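Local atomic coordinates of proton-dependent oligopeptide transporter family protein (PDB entry 6EI3), a protein that belongs to the POT branch of the major facilitator superfamily and probably couples proton movement to the uptake of small peptides across the membrane. Residues H204-V209 with P427-V432; S329-L334 with A397-P402; S374-I379 with Y403-F408. All coordinates share one frame; numbering follows the deposited sequence.

Interaction 1 is a surface contact, whereas interactions 2 and 3 are buried and lie on the opposite side of the chain's centre. The latter pair touch each other, their centres about 11 Å apart, because both use helix 400-424: the 3-10 segment 397-399 and the residues that follow it into this helix serve interaction 2, and 403-408 serve interaction 3. Tyr403 packs against Met331, Gln332 and Leu334 and so joins them. Interaction 1, whose centre is about 41 Å from that of interaction 2, engages the following helix, 430-456. The chemistry is mostly apolar, but differs in kind: ring-to-methyl packing at 204-209, lipid-lined packing in interaction 2, and close helix-to-helix packing through alanine in interaction 3.

Interaction 1 (H204-V209 with P427-V432); sequences HGFGAV and PSMKGV
Phe206 sets CG anti to its backbone N (chi1 -175°) and Val432 does the same with CG1 (chi1 180°), which puts Phe206 CG and Val432 CG1 in the space between helix 206-215 and helix 430-456. Val432 CG1 lies 4.0 Å from the centroid of the Phe206 ring and 12° off its normal, the geometry of a CH-pi contact over the face. The second branch, CG2, approaches the root of the same side chain, 3.9 Å from Phe206 CB, and the two side chains cross at about a right angle.

Met429 takes another route. Its chain is extended beyond CG, and SD reaches a position at the ring edge, near the ring plane and 4.2 Å from Phe206 CB. The terminal methyl continues to the backbone: CE is 3.5 Å from Phe206 N and 4.0 Å from Gly205 C. It thus rests on the start of helix 206-215, where Gly205 is the N-cap and its O receives Val209 N at 3.1 Å. Met429 itself lies just before helix 430-456. Helix 281-306 backs both sides, with Val286 against Phe206 and Val209, and Leu289 against Met429; His204 ND1 bonds to ND1 of His278 instead.

The contact, 195 Å² in all, therefore rests on dispersion and one CH-pi interaction. Such forces are short-ranged and weakly directional, so what holds the pair is the fit of the methyl groups to the ring and backbone.

Interaction 2 (S329-L334 with A397-P402); sequences SQMQAL and AWQILP. With 78M ((2S)-2,3-dihydroxypropyl(7Z)-pentadec-7-enoate), chain E; 78M ((2S)-2,3-dihydroxypropyl(7Z)-pentadec-7-enoate), chain K; 78M ((2S)-2,3-dihydroxypropyl(7Z)-pentadec-7-enoate), chain F.
Gln399 presents the oxygen of its flat amide to Met331, OE1 lying 3.5 Å from Met331 CG, while NE2 of the same amide bonds to Trp313 O and Gln316 OE1. These outside bonds fix the rotation of the amide and leave its oxygen against the methionine chain. The other flat group, the indole of Trp398, is sandwiched between lipids. C17 of the chain E monoacylglycerol stands 3.3 Å above one face, offset toward the rim, and the chain F molecule lies over the opposite face, its O19 being 3.4 Å from Trp398 CZ2.

Met331 bends twice, at chi2 (-57°) and chi3 (-80°), and the second bend brings CE back to 3.8 Å from Gln399 CB, near Ile400 N as well. The sulfur ends up beside the acyl chain of the third lipid, SD to C10 of chain K measuring 3.7 Å. Leu334 divides its branches in a similar way: CD1 meets Ile400 CG1 at 3.8 Å, the two side chains at about a right angle, and CD2 approaches the same chain K C10 at 3.7 Å. Ser329 O, meanwhile, accepts from both Gln332 N and Gln332 NE2; the latter bond is 3.0 Å long, in the carbonyl plane and on a lone pair, and NE2 also bonds Asn23 O.

Acyl chains continue the apolar packing of Met331 and Leu334, while ester and glycerol parts lie by Trp398 and Ala397. The arrangement is that of a lipid-contacting flank of a membrane transporter, where the 3-10 segment leading into helix 334-357 meets the 3-10 segment 397-399 and the residues that follow it into helix 400-424, beside monoacylglycerols probably from the crystallisation lipid.

Interaction 3 (S374-I379 with Y403-F408); sequences SGVAWI and YALLTF
Apolar packing around Ala377 and Leu405 carries most of this contact. The two helical segments run antiparallel, at 165°, and their axes approach to 7.5 Å. Ala377 sits at this close approach: its CB touches backbone directly, 3.5 Å from Leu406 N, and also lies 3.7 Å from Leu405 CB. Leu405 reaches past Ala377 to the preceding residue: its CD2 is 4.0 Å from Val376 CG1, where the side chains cross at about a right angle, and its CD1 is 4.0 Å from Val376 O. Leu406 sets CG anti to its backbone N (chi1 178°), and beyond it CD1 meets Ser374 CB at 3.8 Å.

Hydrogen bonds belong to each helix separately or lead elsewhere. Ser374 OG is bonded to Ile371 O, one turn earlier, and it is CB that meets Leu406 CD1. On the far helix Tyr403 O is gripped twice, by Thr407 N and by Thr407 OG1, from opposite faces of its plane; the OG1 bond is 2.8 Å long and tilted 29° from that plane. Thr407 OG1 is also bonded to Asn335 ND2, which ties this turn to helix 334-357.

Aromatic contacts lie beside the pair rather than across it: Trp313 meets the Trp378 ring and stands edge-to-face with Tyr403.

With the hydroxyls of Ser374 and Thr407 bonded within their own helices or to Asn335, the interface between these consecutive antiparallel helices of the transporter is left to van der Waals contact. Its closeness is consistent with the small side chain of Ala377, while Ser374 presents CB to the leucine methyl.

Interaction 1 (H204-V209 with P427-V432)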
loop_
_atom_site.group_PDB
_atom_site.type_symbol
_atom_site.label_atom_id
_atom_site.label_comp_id
_atom_site.label_asym_id
_atom_site.label_seq_id
_atom_site.Cartn_x
_atom_site.Cartn_y
_atom_site.Cartn_z
ATOM N N HIS A 204 9.576 25.525 -11.216
ATOM C CA HIS A 204 10.445 24.439 -11.666
ATOM C C HIS A 204 10.189 23.126 -10.877
ATOM O O HIS A 204 11.099 22.313 -10.676
ATOM C CB HIS A 204 11.923 24.882 -11.660
ATOM C CG HIS A 204 12.151 26.253 -12.232
ATOM N ND1 HIS A 204 11.733 26.586 -13.518
ATOM C CD2 HIS A 204 12.760 27.330 -11.680
ATOM C CE1 HIS A 204 12.092 27.848 -13.699
ATOM N NE2 HIS A 204 12.714 28.340 -12.624
ATOM N N GLY A 205 8.929 22.929 -10.478
ATOM C CA GLY A 205 8.469 21.730 -9.788
ATOM C C GLY A 205 8.093 20.656 -10.790
ATOM O O GLY A 205 8.020 20.938 -11.989
ATOM N N PHE A 206 7.814 19.421 -10.305
ATOM C CA PHE A 206 7.491 18.256 -11.139
ATOM C C PHE A 206 6.434 18.527 -12.199
ATOM O O PHE A 206 6.706 18.284 -13.374
ATOM C CB PHE A 206 7.109 17.027 -10.280
ATOM C CG PHE A 206 6.878 15.761 -11.075
ATOM C CD1 PHE A 206 7.950 15.008 -11.544
ATOM C CD2 PHE A 206 5.588 15.313 -11.343
ATOM C CE1 PHE A 206 7.738 13.848 -12.294
ATOM C CE2 PHE A 206 5.375 14.143 -12.081
ATOM C CZ PHE A 206 6.452 13.423 -12.558
ATOM N N GLY A 207 5.250 18.993 -11.771
ATOM C CA GLY A 207 4.118 19.311 -12.637
ATOM C C GLY A 207 4.451 20.297 -13.741
ATOM O O GLY A 207 4.159 20.034 -14.911
ATOM N N ALA A 208 5.095 21.425 -13.381
ATOM C CA ALA A 208 5.503 22.477 -14.331
ATOM C C ALA A 208 6.458 21.966 -15.407
ATOM O O ALA A 208 6.279 22.303 -16.574
ATOM C CB ALA A 208 6.129 23.645 -13.590
ATOM N N VAL A 209 7.449 21.122 -15.020
ATOM C CA VAL A 209 8.441 20.533 -15.936
ATOM C C VAL A 209 7.767 19.530 -16.885
ATOM O O VAL A 209 8.064 19.549 -18.074
ATOM C CB VAL A 209 9.684 19.953 -15.199
ATOM C CG1 VAL A 209 10.699 19.370 -16.177
ATOM C CG2 VAL A 209 10.350 21.009 -14.323
ATOM N N PRO A 427 15.388 16.153 -3.160
ATOM C CA PRO A 427 14.660 16.203 -1.870
ATOM C C PRO A 427 13.426 17.116 -1.856
ATOM O O PRO A 427 12.494 16.865 -1.099
ATOM C CB PRO A 427 15.735 16.643 -0.872
ATOM C CG PRO A 427 17.010 16.191 -1.493
ATOM C CD PRO A 427 16.815 16.468 -2.962
ATOM N N SER A 428 13.392 18.121 -2.734
ATOM C CA SER A 428 12.262 19.034 -2.891
ATOM C C SER A 428 11.059 18.334 -3.545
ATOM O O SER A 428 9.934 18.831 -3.432
ATOM C CB SER A 428 12.670 20.237 -3.732
ATOM O OG SER A 428 13.068 19.813 -5.025
ATOM N N MET A 429 11.303 17.206 -4.247
ATOM C CA MET A 429 10.270 16.416 -4.929
ATOM C C MET A 429 9.855 15.154 -4.144
ATOM O O MET A 429 9.275 14.246 -4.735
ATOM C CB MET A 429 10.716 16.059 -6.361
ATOM C CG MET A 429 10.663 17.218 -7.320
ATOM S SD MET A 429 11.082 16.737 -9.011
ATOM C CE MET A 429 11.128 18.328 -9.793
ATOM N N LYS A 430 10.113 15.123 -2.811
ATOM C CA LYS A 430 9.803 14.016 -1.887
ATOM C C LYS A 430 8.314 13.648 -1.839
ATOM O O LYS A 430 7.974 12.482 -1.588
ATOM C CB LYS A 430 10.273 14.345 -0.464
ATOM C CG LYS A 430 11.716 13.987 -0.152
ATOM C CD LYS A 430 12.069 14.491 1.246
ATOM C CE LYS A 430 13.547 14.672 1.462
ATOM N NZ LYS A 430 13.833 15.449 2.695
ATOM N N GLY A 431 7.455 14.655 -2.023
ATOM C CA GLY A 431 6.006 14.496 -2.021
ATOM C C GLY A 431 5.519 13.679 -3.198
ATOM O O GLY A 431 4.581 12.889 -3.061
ATOM N N VAL A 432 6.165 13.872 -4.366
ATOM C CA VAL A 432 5.889 13.161 -5.617
ATOM C C VAL A 432 6.300 11.687 -5.453
ATOM O O VAL A 432 5.566 10.798 -5.889
ATOM C CB VAL A 432 6.609 13.832 -6.827
ATOM C CG1 VAL A 432 6.332 13.086 -8.133
ATOM C CG2 VAL A 432 6.215 15.301 -6.956
#

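Interaction 2 (S329-L334 with A397-P402)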
loop_
_atom_site.group_PDB
_atom_site.type_symbol
_atom_site.label_atom_id
_atom_site.label_comp_id
_atom_site.label_asym_id
_atom_site.label_seq_id
_atom_site.Cartn_x
_atom_site.Cartn_y
_atom_site.Cartn_z
ATOM N N SER A 329 -7.438 -15.078 11.843
ATOM C CA SER A 329 -7.026 -13.669 11.695
ATOM C C SER A 329 -5.868 -13.270 12.604
ATOM O O SER A 329 -5.080 -12.406 12.225
ATOM C CB SER A 329 -8.219 -12.742 11.894
ATOM O OG SER A 329 -9.010 -12.677 10.718
ATOM N N GLN A 330 -5.739 -13.915 13.782
ATOM C CA GLN A 330 -4.653 -13.613 14.728
ATOM C C GLN A 330 -3.243 -13.843 14.159
ATOM O O GLN A 330 -2.288 -13.243 14.654
ATOM C CB GLN A 330 -4.825 -14.391 16.028
ATOM C CG GLN A 330 -6.047 -13.956 16.833
ATOM C CD GLN A 330 -6.119 -14.782 18.074
ATOM O OE1 GLN A 330 -6.450 -15.952 18.026
ATOM N NE2 GLN A 330 -5.713 -14.214 19.187
ATOM N N MET A 331 -3.116 -14.691 13.111
ATOM C CA MET A 331 -1.821 -14.977 12.478
ATOM C C MET A 331 -1.202 -13.711 11.902
ATOM O O MET A 331 0.017 -13.652 11.765
ATOM C CB MET A 331 -1.957 -16.034 11.366
ATOM C CG MET A 331 -2.287 -17.427 11.896
ATOM S SD MET A 331 -1.104 -18.090 13.104
ATOM C CE MET A 331 0.200 -18.662 12.023
ATOM N N GLN A 332 -2.034 -12.700 11.567
ATOM C CA GLN A 332 -1.563 -11.421 11.042
ATOM C C GLN A 332 -0.637 -10.698 12.018
ATOM O O GLN A 332 0.174 -9.899 11.577
ATOM C CB GLN A 332 -2.723 -10.538 10.574
ATOM C CG GLN A 332 -3.387 -11.086 9.299
ATOM C CD GLN A 332 -4.723 -10.439 9.080
ATOM O OE1 GLN A 332 -4.851 -9.482 8.334
ATOM N NE2 GLN A 332 -5.741 -10.895 9.772
ATOM N N ALA A 333 -0.675 -11.054 13.331
ATOM C CA ALA A 333 0.230 -10.467 14.334
ATOM C C ALA A 333 1.682 -10.849 14.054
ATOM O O ALA A 333 2.594 -10.185 14.547
ATOM C CB ALA A 333 -0.163 -10.924 15.723
ATOM N N LEU A 334 1.899 -11.925 13.271
ATOM C CA LEU A 334 3.260 -12.365 12.961
ATOM C C LEU A 334 4.008 -11.377 12.104
ATOM O O LEU A 334 5.219 -11.287 12.226
ATOM C CB LEU A 334 3.289 -13.740 12.283
ATOM C CG LEU A 334 2.941 -14.954 13.131
ATOM C CD1 LEU A 334 2.865 -16.179 12.246
ATOM C CD2 LEU A 334 3.978 -15.192 14.235
ATOM N N ALA A 397 -0.067 -23.268 12.616
ATOM C CA ALA A 397 1.333 -22.893 12.881
ATOM C C ALA A 397 2.196 -23.046 11.625
ATOM O O ALA A 397 3.233 -22.402 11.524
ATOM C CB ALA A 397 1.908 -23.729 14.027
ATOM N N TRP A 398 1.755 -23.858 10.641
ATOM C CA TRP A 398 2.464 -23.981 9.353
ATOM C C TRP A 398 2.532 -22.634 8.626
ATOM O O TRP A 398 3.466 -22.421 7.852
ATOM C CB TRP A 398 1.790 -25.011 8.439
ATOM C CG TRP A 398 2.316 -26.401 8.605
ATOM C CD1 TRP A 398 1.680 -27.452 9.191
ATOM C CD2 TRP A 398 3.610 -26.877 8.216
ATOM N NE1 TRP A 398 2.473 -28.575 9.134
ATOM C CE2 TRP A 398 3.671 -28.248 8.554
ATOM C CE3 TRP A 398 4.743 -26.271 7.638
ATOM C CZ2 TRP A 398 4.812 -29.031 8.319
ATOM C CZ3 TRP A 398 5.859 -27.056 7.377
ATOM C CH2 TRP A 398 5.885 -28.419 7.717
ATOM N N GLN A 399 1.570 -21.709 8.884
ATOM C CA GLN A 399 1.607 -20.364 8.244
ATOM C C GLN A 399 2.783 -19.478 8.730
ATOM O O GLN A 399 3.060 -18.467 8.085
ATOM C CB GLN A 399 0.288 -19.595 8.388
ATOM C CG GLN A 399 -0.908 -20.217 7.682
ATOM C CD GLN A 399 -2.058 -19.245 7.574
ATOM O OE1 GLN A 399 -2.355 -18.467 8.503
ATOM N NE2 GLN A 399 -2.783 -19.324 6.459
ATOM N N ILE A 400 3.479 -19.860 9.842
ATOM C CA ILE A 400 4.685 -19.155 10.347
ATOM C C ILE A 400 5.746 -19.135 9.213
ATOM O O ILE A 400 6.389 -18.107 9.017
ATOM C CB ILE A 400 5.280 -19.834 11.637
ATOM C CG1 ILE A 400 4.350 -19.665 12.869
ATOM C CG2 ILE A 400 6.708 -19.296 11.960
ATOM C CD1 ILE A 400 4.699 -20.597 14.109
ATOM N N LEU A 401 5.931 -20.279 8.496
ATOM C CA LEU A 401 6.890 -20.398 7.380
ATOM C C LEU A 401 6.634 -19.322 6.300
ATOM O O LEU A 401 7.504 -18.469 6.145
ATOM C CB LEU A 401 6.950 -21.819 6.798
ATOM C CG LEU A 401 7.846 -22.047 5.566
ATOM C CD1 LEU A 401 9.332 -21.806 5.885
ATOM C CD2 LEU A 401 7.659 -23.460 5.033
ATOM N N PRO A 402 5.457 -19.235 5.632
ATOM C CA PRO A 402 5.268 -18.124 4.675
ATOM C C PRO A 402 5.240 -16.739 5.328
ATOM O O PRO A 402 5.640 -15.799 4.668
ATOM C CB PRO A 402 3.957 -18.474 3.959
ATOM C CG PRO A 402 3.226 -19.404 4.889
ATOM C CD PRO A 402 4.307 -20.175 5.597
HETATM O O21 78M E . 1.775 -29.830 14.627
HETATM C C20 78M E . 2.349 -29.568 13.351
HETATM C C18 78M E . 3.469 -28.557 13.444
HETATM O O19 78M E . 3.002 -27.379 14.104
HETATM C C17 78M E . 4.010 -28.177 12.087
HETATM O O2 78M E . 5.213 -27.385 12.247
HETATM C C1 78M E . 5.123 -26.056 12.110
HETATM O O1 78M E . 4.095 -25.443 12.190
HETATM C C2 78M E . 6.463 -25.438 11.826
HETATM C C3 78M E . 6.398 -24.346 10.761
HETATM C C4 78M E . 7.752 -23.922 10.208
HETATM C C5 78M E . 8.479 -22.846 11.007
HETATM C C6 78M E . 9.598 -22.156 10.227
HETATM C C7 78M E . 10.448 -21.260 11.069
HETATM C C8 78M E . 10.706 -19.985 10.847
HETATM C C9 78M E . 11.573 -19.090 11.689
HETATM C C10 78M E . 10.823 -18.325 12.794
HETATM C C11 78M E . 10.547 -19.118 14.075
HETATM C C12 78M E . 11.673 -19.117 15.104
HETATM C C13 78M E . 11.268 -19.685 16.459
HETATM C C15 78M E . 11.851 -20.031 18.902
HETATM C C14 78M E . 12.330 -19.562 17.543
HETATM O O21 78M K . 1.776 -27.530 16.536
HETATM C C20 78M K . 1.837 -27.353 17.942
HETATM C C18 78M K . 1.592 -25.909 18.313
HETATM O O19 78M K . 2.574 -25.067 17.697
HETATM C C17 78M K . 1.569 -25.684 19.808
HETATM O O2 78M K . 1.007 -24.355 19.936
HETATM C C1 78M K . -0.133 -24.196 20.624
HETATM O O1 78M K . -0.622 -25.036 21.332
HETATM C C2 78M K . -0.738 -22.851 20.358
HETATM C C3 78M K . -1.470 -22.823 19.028
HETATM C C4 78M K . -1.845 -21.423 18.583
HETATM C C5 78M K . -1.929 -21.267 17.069
HETATM C C6 78M K . -0.574 -21.245 16.347
HETATM C C7 78M K . 0.186 -20.002 16.665
HETATM C C8 78M K . 1.197 -19.489 16.001
HETATM C C9 78M K . 1.911 -18.226 16.362
HETATM C C10 78M K . 1.190 -16.985 15.817
HETATM C C11 78M K . 0.207 -16.305 16.770
HETATM C C12 78M K . 0.829 -15.346 17.777
HETATM C C13 78M K . 1.486 -14.118 17.161
HETATM C C15 78M K . 2.953 -12.106 17.497
HETATM C C14 78M K . 2.317 -13.310 18.139
HETATM O O21 78M F . 2.019 -33.042 5.946
HETATM C C20 78M F . 2.281 -32.184 4.844
HETATM C C18 78M F . 3.764 -31.927 4.711
HETATM O O19 78M F . 4.263 -31.251 5.868
HETATM C C17 78M F . 4.133 -31.198 3.437
HETATM O O2 78M F . 3.842 -29.783 3.563
HETATM C C1 78M F . 4.869 -28.950 3.779
HETATM O O1 78M F . 5.953 -29.307 4.168
HETATM C C2 78M F . 4.500 -27.530 3.459
HETATM C C3 78M F . 5.608 -26.523 3.761
HETATM C C4 78M F . 6.062 -25.735 2.544
HETATM C C5 78M F . 7.331 -26.240 1.876
HETATM C C6 78M F . 7.651 -25.524 0.562
HETATM C C7 78M F . 8.945 -24.776 0.583
HETATM C C8 78M F . 9.125 -23.521 0.961
HETATM C C9 78M F . 10.421 -22.767 0.983
HETATM C C10 78M F . 11.429 -23.296 2.012
HETATM C C11 78M F . 12.878 -22.929 1.716
HETATM C C12 78M F . 13.314 -21.564 2.227
HETATM C C13 78M F . 14.642 -21.096 1.662
HETATM C C15 78M F . 16.452 -19.340 1.645
HETATM C C14 78M F . 15.139 -19.787 2.248
#

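Interaction 3 (S374-I379 with Y403-F408)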
loop_
_atom_site.group_PDB
_atom_site.type_symbol
_atom_site.label_atom_id
_atom_site.label_comp_id
_atom_site.label_asym_id
_atom_site.label_seq_id
_atom_site.Cartn_x
_atom_site.Cartn_y
_atom_site.Cartn_z
ATOM N N SER A 374 9.213 -13.006 -1.529
ATOM C CA SER A 374 7.754 -12.971 -1.442
ATOM C C SER A 374 7.200 -14.113 -2.347
ATOM O O SER A 374 6.234 -14.770 -1.974
ATOM C CB SER A 374 7.199 -11.594 -1.809
ATOM O OG SER A 374 7.062 -11.387 -3.211
ATOM N N GLY A 375 7.889 -14.396 -3.451
ATOM C CA GLY A 375 7.563 -15.513 -4.340
ATOM C C GLY A 375 7.751 -16.847 -3.631
ATOM O O GLY A 375 6.876 -17.713 -3.693
ATOM N N VAL A 376 8.859 -16.990 -2.888
ATOM C CA VAL A 376 9.185 -18.194 -2.100
ATOM C C VAL A 376 8.113 -18.423 -1.015
ATOM O O VAL A 376 7.699 -19.560 -0.806
ATOM C CB VAL A 376 10.641 -18.148 -1.534
ATOM C CG1 VAL A 376 10.983 -19.409 -0.725
ATOM C CG2 VAL A 376 11.656 -17.965 -2.660
ATOM N N ALA A 377 7.621 -17.336 -0.380
ATOM C CA ALA A 377 6.563 -17.375 0.638
ATOM C C ALA A 377 5.305 -17.990 0.036
ATOM O O ALA A 377 4.664 -18.829 0.667
ATOM C CB ALA A 377 6.258 -15.969 1.139
ATOM N N TRP A 378 4.982 -17.601 -1.210
ATOM C CA TRP A 378 3.801 -18.093 -1.907
ATOM C C TRP A 378 3.985 -19.532 -2.422
ATOM O O TRP A 378 2.983 -20.229 -2.552
ATOM C CB TRP A 378 3.352 -17.090 -2.973
ATOM C CG TRP A 378 2.571 -15.971 -2.333
ATOM C CD1 TRP A 378 3.059 -14.994 -1.514
ATOM C CD2 TRP A 378 1.141 -15.836 -2.311
ATOM N NE1 TRP A 378 2.025 -14.240 -1.005
ATOM C CE2 TRP A 378 0.837 -14.713 -1.510
ATOM C CE3 TRP A 378 0.085 -16.554 -2.898
ATOM C CZ2 TRP A 378 -0.470 -14.257 -1.326
ATOM C CZ3 TRP A 378 -1.215 -16.099 -2.720
ATOM C CH2 TRP A 378 -1.486 -14.987 -1.905
ATOM N N ILE A 379 5.248 -20.020 -2.595
ATOM C CA ILE A 379 5.487 -21.442 -2.910
ATOM C C ILE A 379 5.082 -22.245 -1.640
ATOM O O ILE A 379 4.382 -23.252 -1.751
ATOM C CB ILE A 379 6.944 -21.774 -3.378
ATOM C CG1 ILE A 379 7.279 -21.172 -4.778
ATOM C CG2 ILE A 379 7.234 -23.312 -3.330
ATOM C CD1 ILE A 379 6.470 -21.775 -6.016
ATOM N N TYR A 403 4.835 -16.595 6.613
ATOM C CA TYR A 403 4.905 -15.274 7.252
ATOM C C TYR A 403 6.369 -14.814 7.349
ATOM O O TYR A 403 6.665 -13.660 7.049
ATOM C CB TYR A 403 4.252 -15.254 8.655
ATOM C CG TYR A 403 2.853 -14.679 8.614
ATOM C CD1 TYR A 403 2.648 -13.303 8.527
ATOM C CD2 TYR A 403 1.742 -15.509 8.518
ATOM C CE1 TYR A 403 1.373 -12.771 8.370
ATOM C CE2 TYR A 403 0.454 -14.986 8.411
ATOM C CZ TYR A 403 0.277 -13.617 8.337
ATOM O OH TYR A 403 -0.980 -13.104 8.202
ATOM N N ALA A 404 7.276 -15.724 7.749
ATOM C CA ALA A 404 8.708 -15.428 7.890
ATOM C C ALA A 404 9.306 -15.039 6.550
ATOM O O ALA A 404 9.986 -14.014 6.447
ATOM C CB ALA A 404 9.453 -16.634 8.476
ATOM N N LEU A 405 9.016 -15.841 5.512
ATOM C CA LEU A 405 9.527 -15.604 4.168
ATOM C C LEU A 405 9.023 -14.284 3.611
ATOM O O LEU A 405 9.835 -13.473 3.153
ATOM C CB LEU A 405 9.178 -16.778 3.228
ATOM C CG LEU A 405 9.877 -18.116 3.539
ATOM C CD1 LEU A 405 9.125 -19.271 2.932
ATOM C CD2 LEU A 405 11.363 -18.111 3.080
ATOM N N LEU A 406 7.692 -14.040 3.715
ATOM C CA LEU A 406 7.065 -12.812 3.204
ATOM C C LEU A 406 7.538 -11.534 3.925
ATOM O O LEU A 406 7.749 -10.519 3.263
ATOM C CB LEU A 406 5.530 -12.919 3.207
ATOM C CG LEU A 406 4.736 -11.676 2.743
ATOM C CD1 LEU A 406 4.948 -11.378 1.239
ATOM C CD2 LEU A 406 3.273 -11.814 3.076
ATOM N N THR A 407 7.659 -11.590 5.272
ATOM C CA THR A 407 8.104 -10.460 6.082
ATOM C C THR A 407 9.574 -10.168 5.820
ATOM O O THR A 407 9.965 -8.990 5.805
ATOM C CB THR A 407 7.754 -10.640 7.558
ATOM O OG1 THR A 407 6.354 -10.937 7.622
ATOM C CG2 THR A 407 8.031 -9.362 8.365
ATOM N N PHE A 408 10.373 -11.238 5.562
ATOM C CA PHE A 408 11.775 -11.082 5.168
ATOM C C PHE A 408 11.803 -10.313 3.834
ATOM O O PHE A 408 12.528 -9.320 3.717
ATOM C CB PHE A 408 12.505 -12.443 5.054
ATOM C CG PHE A 408 13.995 -12.334 4.806
ATOM C CD1 PHE A 408 14.822 -11.657 5.703
ATOM C CD2 PHE A 408 14.584 -12.970 3.720
ATOM C CE1 PHE A 408 16.208 -11.585 5.490
ATOM C CE2 PHE A 408 15.968 -12.888 3.503
ATOM C CZ PHE A 408 16.765 -12.200 4.389
#